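Local structure of glycosyl hydrolase (Rhizobium leguminosarum bv. trifolii, 5NDX) at residues A[1-5]-A[392-396]; A[57-63]-A[93-99]; A[187-193]-A[245-249]; A[570-574]-A[597-601]. The protein probably hydrolyses O-glycosidic bonds as a bacterial iduronidase of glycoside hydrolase family 39, a counterpart of human alpha-L-iduronidase. The protein carries 2 engineered substitutions. All coordinates share one frame; numbering follows the deposited sequence.

Contact 1. Residues A[1-5]-A[392-396]; sequences MRERT and QDGLA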
# COMPACT_ATOMS: atom_id res chain seq x y z
N MET A 1 1.91 20.28 21.91
CA MET A 1 1.96 21.76 21.95
C MET A 1 0.65 22.46 21.43
O MET A 1 0.70 23.58 20.92
CB MET A 1 3.26 22.24 21.22
CG MET A 1 4.51 22.33 22.13
SD MET A 1 4.53 23.81 23.19
CE MET A 1 6.07 23.68 24.11
N ARG A 2 -0.53 21.80 21.55
CA ARG A 2 -1.88 22.47 21.43
C ARG A 2 -2.94 21.78 22.35
O ARG A 2 -2.88 20.55 22.55
CB ARG A 2 -2.38 22.56 19.96
CG ARG A 2 -2.18 21.31 19.09
CD ARG A 2 -2.91 21.38 17.72
NE ARG A 2 -2.24 22.26 16.73
CZ ARG A 2 -2.73 23.35 16.12
NH1 ARG A 2 -4.01 23.79 16.21
NH2 ARG A 2 -1.89 24.02 15.32
N GLU A 3 -3.87 22.53 22.96
CA GLU A 3 -4.90 21.85 23.82
C GLU A 3 -6.24 21.52 23.15
O GLU A 3 -6.76 20.41 23.36
CB GLU A 3 -5.21 22.54 25.15
CG GLU A 3 -5.85 21.53 26.11
CD GLU A 3 -5.98 22.04 27.51
OE1 GLU A 3 -5.52 21.33 28.49
OE2 GLU A 3 -6.55 23.16 27.61
N ARG A 4 -6.81 22.48 22.41
CA ARG A 4 -8.06 22.26 21.68
C ARG A 4 -8.04 23.03 20.40
O ARG A 4 -7.74 24.18 20.40
CB ARG A 4 -9.30 22.62 22.49
CG ARG A 4 -10.57 22.43 21.69
CD ARG A 4 -11.73 22.44 22.61
NE ARG A 4 -13.08 22.47 22.03
CZ ARG A 4 -13.81 23.56 21.79
NH1 ARG A 4 -13.34 24.79 21.93
NH2 ARG A 4 -15.05 23.40 21.39
N THR A 5 -8.39 22.38 19.32
CA THR A 5 -8.49 23.04 18.04
C THR A 5 -9.88 22.88 17.45
O THR A 5 -10.39 21.76 17.41
CB THR A 5 -7.45 22.49 17.04
OG1 THR A 5 -6.14 22.63 17.60
CG2 THR A 5 -7.51 23.27 15.74
N GLN A 392 5.36 21.78 12.96
CA GLN A 392 5.74 22.08 14.34
C GLN A 392 5.05 21.20 15.36
O GLN A 392 5.70 20.72 16.24
CB GLN A 392 5.39 23.53 14.72
CG GLN A 392 6.12 24.59 13.90
CD GLN A 392 7.61 24.58 14.18
OE1 GLN A 392 8.03 24.80 15.33
NE2 GLN A 392 8.41 24.30 13.16
N ASP A 393 3.74 21.02 15.31
CA ASP A 393 3.11 20.25 16.41
C ASP A 393 2.47 18.90 16.04
O ASP A 393 1.87 18.27 16.87
CB ASP A 393 2.12 21.13 17.16
CG ASP A 393 1.02 21.64 16.28
OD1 ASP A 393 0.58 20.86 15.39
OD2 ASP A 393 0.61 22.82 16.44
N GLY A 394 2.55 18.48 14.80
CA GLY A 394 2.11 17.15 14.48
C GLY A 394 0.66 16.91 14.13
O GLY A 394 0.34 15.79 13.67
N LEU A 395 -0.20 17.92 14.26
CA LEU A 395 -1.61 17.78 13.86
C LEU A 395 -1.80 18.25 12.42
O LEU A 395 -1.62 19.44 12.09
CB LEU A 395 -2.55 18.52 14.83
CG LEU A 395 -4.04 18.22 14.62
CD1 LEU A 395 -4.37 16.77 14.97
CD2 LEU A 395 -4.85 19.13 15.53
N ALA A 396 -2.17 17.29 11.55
CA ALA A 396 -2.31 17.52 10.12
C ALA A 396 -3.64 16.96 9.63
O ALA A 396 -4.30 16.13 10.30
CB ALA A 396 -1.13 16.87 9.37
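Arg-2 and Asp-393 both hold CG between the backbone N and the carbonyl carbon (chi1 43° and 60°), and a bend at chi3 of Arg-2 swings its guanidinium to the carboxylate. The grip is side-on but falls on a single oxygen: Asp-393 OD2 accepts from Arg-2 NE at 2.9 Å and from Arg-2 NH2 at 3.0 Å. The two planes stand 83° apart; NE approaches from above the carboxylate plane, and NH2 meets the syn lone pair; both bonds are well short of straight. Asp-393 OD1 turns back to take Leu-395 N, closing an Asx turn round Gly-394, where helix 390-393 passes into strand 395-401. On the other arm, Arg-2 NH1 donates in the guanidinium plane to Thr-5 OG1 at 2.8 Å. Leu-395 CD2 packs on the aliphatic part at Arg-2 CD, 3.7 Å away. The carbonyls of Pro-386 and Pro-387 also accept from NH1 and NH2. The residues leading into strand 4-10 are thereby tied to the turn that leads into strand 395-401 of the same sheet. With a carboxylate, a hydroxyl and two carbonyls around it, the guanidinium is fixed in rotation, and its charge probably helps keep Asp-393 ionised.

Contact 2. Residues A[57-63]-A[93-99]; sequences RVHYLYN and FFELMGN. With 8U8 ((2~{R},3~{S},4~{S},5~{R},6~{S})-6-(4-methyl-2-oxidanylidene-chromen-7-yl)oxy-3,4,5-tris(oxidanyl)oxane-2-carboxylic acid), chain M.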
# COMPACT_ATOMS: atom_id res chain seq x y z
N ARG A 57 5.67 -3.40 -6.62
CA ARG A 57 6.99 -3.17 -7.16
C ARG A 57 7.86 -4.31 -6.61
O ARG A 57 8.31 -4.27 -5.46
CB ARG A 57 7.53 -1.82 -6.75
CG ARG A 57 8.94 -1.52 -7.26
CD ARG A 57 9.29 -0.03 -7.16
NE ARG A 57 10.57 0.11 -6.51
CZ ARG A 57 11.74 0.24 -7.10
NH1 ARG A 57 11.86 0.30 -8.40
NH2 ARG A 57 12.82 0.30 -6.37
N VAL A 58 7.98 -5.36 -7.40
CA VAL A 58 8.65 -6.58 -6.93
C VAL A 58 10.02 -6.73 -7.64
O VAL A 58 10.07 -6.77 -8.89
CB VAL A 58 7.79 -7.82 -7.21
CG1 VAL A 58 8.52 -9.07 -6.78
CG2 VAL A 58 6.41 -7.72 -6.52
N HIS A 59 11.09 -6.87 -6.84
CA HIS A 59 12.46 -6.96 -7.36
C HIS A 59 12.76 -8.30 -8.02
O HIS A 59 12.33 -9.35 -7.53
CB HIS A 59 13.52 -6.83 -6.25
CG HIS A 59 13.74 -5.45 -5.72
ND1 HIS A 59 13.30 -4.31 -6.36
CD2 HIS A 59 14.46 -5.03 -4.64
CE1 HIS A 59 13.69 -3.24 -5.68
NE2 HIS A 59 14.39 -3.65 -4.63
N TYR A 60 13.55 -8.26 -9.08
CA TYR A 60 14.12 -9.47 -9.73
C TYR A 60 13.06 -10.36 -10.38
O TYR A 60 13.17 -11.58 -10.35
CB TYR A 60 14.93 -10.29 -8.72
CG TYR A 60 16.07 -9.53 -8.08
CD1 TYR A 60 17.17 -9.16 -8.85
CD2 TYR A 60 16.09 -9.24 -6.72
CE1 TYR A 60 18.27 -8.51 -8.29
CE2 TYR A 60 17.17 -8.58 -6.14
CZ TYR A 60 18.26 -8.22 -6.95
OH TYR A 60 19.35 -7.55 -6.47
N LEU A 61 12.05 -9.75 -11.01
CA LEU A 61 11.09 -10.55 -11.77
C LEU A 61 11.81 -11.44 -12.82
O LEU A 61 11.42 -12.58 -13.00
CB LEU A 61 10.02 -9.67 -12.42
CG LEU A 61 8.95 -9.19 -11.41
CD1 LEU A 61 8.19 -8.04 -12.01
CD2 LEU A 61 8.05 -10.34 -11.00
N TYR A 62 12.85 -10.94 -13.47
CA TYR A 62 13.54 -11.76 -14.51
C TYR A 62 14.39 -12.93 -13.97
O TYR A 62 14.70 -13.84 -14.74
CB TYR A 62 14.36 -10.87 -15.44
CG TYR A 62 13.57 -10.07 -16.47
CD1 TYR A 62 12.43 -10.59 -17.09
CD2 TYR A 62 13.97 -8.78 -16.83
CE1 TYR A 62 11.74 -9.89 -18.08
CE2 TYR A 62 13.28 -8.05 -17.80
CZ TYR A 62 12.16 -8.62 -18.43
OH TYR A 62 11.48 -7.97 -19.43
N ASN A 63 14.70 -12.97 -12.66
CA ASN A 63 15.28 -14.19 -12.06
C ASN A 63 14.30 -15.34 -12.06
O ASN A 63 14.71 -16.45 -11.87
CB ASN A 63 15.78 -13.97 -10.62
CG ASN A 63 17.03 -13.11 -10.57
OD1 ASN A 63 17.65 -12.81 -11.59
ND2 ASN A 63 17.39 -12.70 -9.39
N PHE A 93 4.44 -2.64 -10.96
CA PHE A 93 5.36 -1.54 -11.19
C PHE A 93 6.63 -2.33 -11.50
O PHE A 93 7.33 -2.77 -10.60
CB PHE A 93 5.45 -0.66 -9.93
CG PHE A 93 6.30 0.57 -10.06
CD1 PHE A 93 6.88 0.97 -11.26
CD2 PHE A 93 6.53 1.35 -8.92
CE1 PHE A 93 7.68 2.10 -11.32
CE2 PHE A 93 7.33 2.48 -8.99
CZ PHE A 93 7.89 2.88 -10.20
N PHE A 94 6.81 -2.59 -12.81
CA PHE A 94 7.62 -3.68 -13.34
C PHE A 94 9.05 -3.18 -13.52
O PHE A 94 9.33 -2.45 -14.48
CB PHE A 94 7.05 -4.14 -14.70
CG PHE A 94 7.49 -5.50 -15.16
CD1 PHE A 94 8.83 -5.81 -15.33
CD2 PHE A 94 6.56 -6.48 -15.45
CE1 PHE A 94 9.22 -7.09 -15.74
CE2 PHE A 94 6.95 -7.75 -15.86
CZ PHE A 94 8.28 -8.04 -16.02
N GLU A 95 9.93 -3.57 -12.61
CA GLU A 95 11.33 -3.25 -12.74
C GLU A 95 11.93 -4.25 -13.71
O GLU A 95 11.79 -5.48 -13.51
CB GLU A 95 12.07 -3.36 -11.41
CG GLU A 95 11.48 -2.46 -10.33
CD GLU A 95 12.09 -2.75 -8.97
OE1 GLU A 95 11.64 -3.73 -8.30
OE2 GLU A 95 13.06 -2.03 -8.62
N LEU A 96 12.57 -3.73 -14.74
CA LEU A 96 13.19 -4.58 -15.77
C LEU A 96 14.54 -5.05 -15.22
O LEU A 96 15.58 -4.45 -15.48
CB LEU A 96 13.31 -3.80 -17.08
CG LEU A 96 11.95 -3.47 -17.70
CD1 LEU A 96 12.06 -2.48 -18.85
CD2 LEU A 96 11.18 -4.71 -18.13
N MET A 97 14.51 -6.12 -14.45
CA MET A 97 15.54 -6.41 -13.51
C MET A 97 15.62 -7.88 -13.24
O MET A 97 14.59 -8.57 -13.08
CB MET A 97 15.19 -5.64 -12.25
CG MET A 97 15.88 -6.00 -10.96
SD MET A 97 15.16 -5.09 -9.53
CE MET A 97 16.39 -5.56 -8.32
N GLY A 98 16.85 -8.35 -13.10
CA GLY A 98 17.15 -9.77 -12.91
C GLY A 98 17.97 -10.26 -14.09
O GLY A 98 18.21 -9.51 -15.05
N ASN A 99 18.38 -11.52 -14.03
CA ASN A 99 19.37 -12.04 -14.99
C ASN A 99 19.09 -13.51 -15.27
O ASN A 99 19.60 -14.38 -14.57
CB ASN A 99 20.79 -11.86 -14.40
CG ASN A 99 21.88 -12.18 -15.41
OD1 ASN A 99 21.63 -12.51 -16.58
ND2 ASN A 99 23.11 -12.06 -14.97
C15 8U8 M . 23.43 -1.01 0.03
C13 8U8 M . 22.70 0.21 -0.05
C14 8U8 M . 23.42 1.41 -0.12
C16 8U8 M . 22.74 2.62 -0.23
O9 8U8 M . 23.44 3.64 -0.26
O8 8U8 M . 21.36 2.68 -0.27
C11 8U8 M . 20.63 1.52 -0.32
C10 8U8 M . 19.25 1.60 -0.49
C12 8U8 M . 21.30 0.27 -0.20
C7 8U8 M . 20.51 -0.90 -0.29
C8 8U8 M . 19.12 -0.81 -0.46
C9 8U8 M . 18.48 0.43 -0.55
O2 8U8 M . 17.12 0.56 -0.76
C5 8U8 M . 16.11 -0.45 -0.37
O1 8U8 M . 16.36 -0.85 0.98
C1 8U8 M . 15.77 -2.00 1.44
C6 8U8 M . 15.41 -1.65 2.77
O7 8U8 M . 15.33 -2.58 3.57
O6 8U8 M . 15.20 -0.47 2.97
C2 8U8 M . 14.44 -2.43 0.75
O5 8U8 M . 13.37 -1.60 1.26
C3 8U8 M . 14.51 -2.42 -0.84
O4 8U8 M . 14.42 -3.72 -1.31
C4 8U8 M . 15.81 -1.74 -1.35
O3 8U8 M . 15.64 -1.46 -2.80
O HOH W 1 11.73 -6.86 -11.15
O HOH W 2 8.81 -5.07 -10.41
O HOH W 3 6.50 -5.93 -9.77
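At the C-terminal ends of neighbouring parallel strands 55-58 and 91-95 of the TIM barrel, His-59 and Glu-95 meet beside the sugar of the bound 4-methylumbelliferyl ligand. His-59 ND1 donates to the syn lone pair of Glu-95 OE1 at 2.6 Å, with the acceptor close to the ring plane. From the far edge of the imidazole, NE2 donates to O3 of the ligand at 3.1 Å and a nearly straight 167°. Glu-95 thus acts as a second-shell residue that fixes the rotation of a ligand-binding histidine. Its other oxygen, OE2, lies over a face of the Arg-57 guanidinium in a salt bridge to NH1, whose exact place is less sure; Glu-142, Asp-264 and Glu-265 share this arginine.

As is usual in such barrels, the loops beyond the strands build the pocket, and here Met-97 of one loop packs on His-59 and Tyr-60 of the other. Met-97 stays extended, with CG anti to its backbone N (chi1 164°), which carries CE over the centre of the Tyr-60 ring, 3.5 Å from its centroid, and also onto a face of His-59. On the side facing helix 76-87, Leu-61 CD1 sits squarely over the Phe-94 ring, 3.8 Å from the centroid. The loops are joined by two further bonds: Tyr-62 N donates to Met-97 O at 3.0 Å, and the side-chain oxygen Asn-63 OD1 receives Asn-99 N at 2.9 Å, nearly along the C=O axis. Between the diverging strands, a water bonded to Leu-61 N gives its protons to Val-58 O and Glu-95 O.

Contact 3. Residues A[187-193]-A[245-249]; sequences TLSPIFR and VVDYL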
# COMPACT_ATOMS: atom_id res chain seq x y z
N THR A 187 20.88 10.35 -3.11
CA THR A 187 20.48 11.61 -3.68
C THR A 187 21.58 12.14 -4.62
O THR A 187 22.75 12.29 -4.23
CB THR A 187 20.19 12.58 -2.55
OG1 THR A 187 19.27 11.96 -1.64
CG2 THR A 187 19.62 13.88 -3.07
N LEU A 188 21.20 12.36 -5.88
CA LEU A 188 22.09 12.90 -6.89
C LEU A 188 23.35 12.06 -7.09
O LEU A 188 24.42 12.59 -7.39
CB LEU A 188 22.44 14.37 -6.58
CG LEU A 188 21.27 15.37 -6.64
CD1 LEU A 188 21.74 16.79 -6.38
CD2 LEU A 188 20.54 15.30 -7.97
N SER A 189 23.22 10.74 -7.01
CA SER A 189 24.34 9.85 -7.28
C SER A 189 24.84 9.96 -8.73
O SER A 189 24.16 10.55 -9.59
CB SER A 189 23.93 8.40 -6.99
OG SER A 189 22.95 7.97 -7.93
N PRO A 190 26.04 9.39 -8.99
CA PRO A 190 26.60 9.40 -10.33
C PRO A 190 25.71 8.78 -11.38
O PRO A 190 25.51 9.39 -12.44
CB PRO A 190 27.89 8.58 -10.16
CG PRO A 190 28.36 8.97 -8.81
CD PRO A 190 27.08 9.00 -8.00
N ILE A 191 25.16 7.60 -11.09
CA ILE A 191 24.19 6.97 -11.95
C ILE A 191 23.00 7.89 -12.26
O ILE A 191 22.55 7.97 -13.38
CB ILE A 191 23.66 5.65 -11.35
CG1 ILE A 191 24.73 4.55 -11.47
CG2 ILE A 191 22.42 5.17 -12.12
CD1 ILE A 191 24.92 4.03 -12.90
N PHE A 192 22.48 8.57 -11.24
CA PHE A 192 21.33 9.43 -11.43
C PHE A 192 21.69 10.54 -12.38
O PHE A 192 21.02 10.74 -13.36
CB PHE A 192 20.77 9.98 -10.12
CG PHE A 192 19.67 10.97 -10.32
CD1 PHE A 192 19.96 12.34 -10.48
CD2 PHE A 192 18.34 10.57 -10.32
CE1 PHE A 192 18.93 13.27 -10.69
CE2 PHE A 192 17.32 11.48 -10.54
CZ PHE A 192 17.60 12.84 -10.73
N ARG A 193 22.77 11.26 -12.08
CA ARG A 193 23.21 12.38 -12.92
C ARG A 193 23.50 11.95 -14.32
O ARG A 193 23.10 12.62 -15.27
CB ARG A 193 24.42 13.08 -12.32
CG ARG A 193 24.04 13.85 -11.07
CD ARG A 193 25.17 14.74 -10.54
NE ARG A 193 25.90 14.04 -9.51
CZ ARG A 193 27.14 13.53 -9.60
NH1 ARG A 193 27.64 12.89 -8.54
NH2 ARG A 193 27.88 13.65 -10.69
N VAL A 245 16.48 17.51 -5.66
CA VAL A 245 16.64 16.79 -6.95
C VAL A 245 15.92 17.56 -8.04
O VAL A 245 16.44 17.79 -9.15
CB VAL A 245 16.14 15.33 -6.86
CG1 VAL A 245 16.16 14.63 -8.21
CG2 VAL A 245 16.97 14.55 -5.85
N VAL A 246 14.72 17.99 -7.74
CA VAL A 246 13.98 18.81 -8.69
C VAL A 246 14.78 20.11 -9.03
O VAL A 246 14.90 20.46 -10.20
CB VAL A 246 12.55 19.12 -8.18
CG1 VAL A 246 11.85 20.15 -9.06
CG2 VAL A 246 11.71 17.84 -8.15
N ASP A 247 15.36 20.79 -8.04
CA ASP A 247 16.21 21.97 -8.30
C ASP A 247 17.39 21.66 -9.23
O ASP A 247 17.71 22.45 -10.09
CB ASP A 247 16.77 22.57 -7.01
CG ASP A 247 15.72 23.28 -6.18
OD1 ASP A 247 14.68 23.68 -6.74
OD2 ASP A 247 15.94 23.42 -4.96
N TYR A 248 18.02 20.51 -9.02
CA TYR A 248 19.07 20.04 -9.87
C TYR A 248 18.58 19.89 -11.31
O TYR A 248 19.28 20.28 -12.25
CB TYR A 248 19.64 18.74 -9.34
CG TYR A 248 20.70 18.17 -10.22
CD1 TYR A 248 20.37 17.33 -11.30
CD2 TYR A 248 22.07 18.42 -9.97
CE1 TYR A 248 21.36 16.81 -12.13
CE2 TYR A 248 23.07 17.90 -10.80
CZ TYR A 248 22.71 17.10 -11.89
OH TYR A 248 23.70 16.55 -12.70
N LEU A 249 17.39 19.34 -11.50
CA LEU A 249 16.83 19.21 -12.83
C LEU A 249 16.47 20.56 -13.44
O LEU A 249 16.69 20.74 -14.63
CB LEU A 249 15.57 18.33 -12.86
CG LEU A 249 15.74 16.88 -12.39
CD1 LEU A 249 14.40 16.21 -12.20
CD2 LEU A 249 16.58 16.09 -13.35
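Leu-188 lays one methyl over a face of the Tyr-248 ring, a CH-pi contact in which CD2 stands 4.0 Å from the ring centroid and is displaced toward the CB end. Its nearest ring atom is Tyr-248 CG, 3.7 Å from Leu-188 CD2, while CD1 of the leucine lies near CD2 of the ring. A chi1 of 178° swings the tyrosine ring away from its own N-H, out from helix 235-252 across the start of helix 190-200. There Arg-193 crosses it at about a right angle: the methylene carbons CG and CD both press on the hydroxyl end, CD approaching Tyr-248 OH to 3.2 Å. The guanidinium itself turns back to its own segment, where NE donates to Leu-188 O at 3.0 Å, tilted from the carbonyl plane, fixing the arginine beside the leucine.

These are neighbouring helices on the outside of the TIM barrel, following strands 179-184 and 216-219. Ser-189 is the N-cap of the first; its OG accepts a weak bond from Phe-192 N and is also hydrogen-bonded to Asp-148.

In the first turn of helix 190-200, Phe-192 points its ring end-on at the other helix. Val-245 CG1 comes obliquely to CZ at 3.4 Å, a tight approach, and Leu-249 CD2 stands farther off at the same end. Tyr-248 CD1 meets the edge of the phenylalanine ring. The second branch of the valine, CG2, touches Thr-187 CG2 at 3.9 Å, while Thr-187 OG1 is hydrogen-bonded to Glu-221. On the barrel side, Ile-217 and Ile-219 of strand 216-219 pack against Phe-192.

Contact 4. Residues A[570-574]-A[597-601]; sequences LVSTD and PEGVR. Engineered in segment 597-601: Glu-598 (natural residue Gln).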
# COMPACT_ATOMS: atom_id res chain seq x y z
N LEU A 570 -20.78 -14.37 6.56
CA LEU A 570 -21.66 -15.34 7.21
C LEU A 570 -21.39 -16.77 6.75
O LEU A 570 -20.80 -17.01 5.71
CB LEU A 570 -23.11 -15.01 6.95
CG LEU A 570 -23.56 -13.63 7.38
CD1 LEU A 570 -23.54 -12.72 6.20
CD2 LEU A 570 -24.99 -13.69 7.89
N VAL A 571 -21.87 -17.70 7.55
CA VAL A 571 -21.65 -19.09 7.34
C VAL A 571 -22.94 -19.85 7.56
O VAL A 571 -23.68 -19.58 8.52
CB VAL A 571 -20.55 -19.60 8.27
CG1 VAL A 571 -20.78 -21.05 8.71
CG2 VAL A 571 -19.22 -19.47 7.56
N SER A 572 -23.19 -20.78 6.65
CA SER A 572 -24.28 -21.74 6.73
C SER A 572 -23.67 -23.14 6.80
O SER A 572 -22.63 -23.44 6.17
CB SER A 572 -25.19 -21.62 5.49
OG SER A 572 -26.01 -22.77 5.36
N THR A 573 -24.34 -24.00 7.55
CA THR A 573 -23.95 -25.41 7.64
C THR A 573 -25.22 -26.29 7.83
O THR A 573 -26.10 -25.87 8.57
CB THR A 573 -22.91 -25.55 8.78
OG1 THR A 573 -22.51 -26.91 8.94
CG2 THR A 573 -23.42 -24.97 10.12
N ASP A 574 -25.46 -27.40 7.11
CA ASP A 574 -25.00 -27.73 5.76
C ASP A 574 -26.16 -27.32 4.83
O ASP A 574 -26.46 -28.02 3.86
CB ASP A 574 -24.79 -29.25 5.58
CG ASP A 574 -24.10 -29.93 6.76
OD1 ASP A 574 -24.66 -29.91 7.87
OD2 ASP A 574 -23.03 -30.54 6.55
N PRO A 597 -17.09 -25.12 9.76
CA PRO A 597 -17.82 -26.36 10.02
C PRO A 597 -17.87 -27.24 8.76
O PRO A 597 -17.44 -26.82 7.69
CB PRO A 597 -19.20 -25.87 10.43
CG PRO A 597 -19.38 -24.59 9.68
CD PRO A 597 -18.01 -23.99 9.51
N GLU A 598 -18.36 -28.46 8.90
CA GLU A 598 -18.50 -29.35 7.75
C GLU A 598 -19.61 -28.88 6.81
O GLU A 598 -20.60 -28.31 7.26
CB GLU A 598 -18.75 -30.79 8.20
CG GLU A 598 -17.49 -31.47 8.73
CD GLU A 598 -17.61 -32.99 8.75
OE1 GLU A 598 -18.06 -33.60 7.73
OE2 GLU A 598 -17.24 -33.58 9.78
N GLY A 599 -19.41 -29.12 5.52
CA GLY A 599 -20.31 -28.64 4.45
C GLY A 599 -20.55 -27.14 4.58
O GLY A 599 -21.71 -26.68 4.62
N VAL A 600 -19.44 -26.39 4.72
CA VAL A 600 -19.52 -24.94 4.97
C VAL A 600 -19.96 -24.22 3.69
O VAL A 600 -19.44 -24.47 2.62
CB VAL A 600 -18.18 -24.34 5.48
CG1 VAL A 600 -17.05 -24.52 4.46
CG2 VAL A 600 -18.34 -22.86 5.85
N ARG A 601 -20.93 -23.34 3.81
CA ARG A 601 -21.21 -22.37 2.77
C ARG A 601 -21.01 -20.94 3.34
O ARG A 601 -21.54 -20.61 4.41
CB ARG A 601 -22.64 -22.57 2.25
CG ARG A 601 -22.93 -21.86 0.94
CD ARG A 601 -24.23 -22.35 0.26
NE ARG A 601 -24.34 -21.76 -1.08
CZ ARG A 601 -23.73 -22.20 -2.19
NH1 ARG A 601 -22.96 -23.29 -2.19
NH2 ARG A 601 -23.90 -21.55 -3.35
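Ser-572 N and Arg-601 O form the shortest bond of the contact, 2.8 Å long, nearly straight at 171° and lying in the carbonyl plane. The return bond, from Arg-601 N to Ser-572 O at 2.9 Å, completes an antiparallel hydrogen-bonded pair. The same Arg-601 O is approached by Val-571 CA at 3.3 Å in a CA-H...O contact. Ser-572 and Arg-601 set their side chains on one face of the sheet, CB to CB 4.2 Å apart; from there the extended arginine leads away, while Ser-572 OG is hydrogen-bonded to Gly-576 O.

Strands 566-572 and 601-607 are the two middle strands of a small four-stranded antiparallel sheet near the C-terminus, and this pair lies where the first strand ends and the second begins. Past it the backbone pairing gives way to a side-chain bond. A trans first torsion (chi1 179°) turns the Thr-573 hydroxyl across the gap, where OG1 donates to Glu-598 O at 2.9 Å, nearly in line with the carbonyl. The donor faces the main chain of Glu-598, an engineered residue whose own side chain leads away from the contact.

Around Val-571 the contacts are apolar. Its CG1 meets Pro-597 CG tip to tip at 3.9 Å, and its CG2 meets Val-600 CG2 at the same distance. Thr-573 CB rests on the proline ring too, 3.8 Å from Pro-597 CG. Gly-599, with positive phi, lets the chain turn beside Asp-574, whose preceding peptide bond is cis.

Contacts 2 and 3 both belong to the TIM barrel but at different depths. The buried contact 2 joins adjacent barrel strands and their loops at the ligand, whereas contact 3 joins two outer helices; the centres of the two contacts are 23 Å apart. Charge, bridging water and a histidine-carboxylate bond mark the former; the latter has no hydrogen bond between its segments and relies on apolar and aromatic packing. Contact 1, partly buried at the start of two strands of the nine-stranded sheet, depends on one salt bridge joining segments 387 residues apart. Contact 4 lies at the surface of the small C-terminal sheet, about 48 Å from contact 3 at the nearest atoms, and is held mainly by backbone pairing.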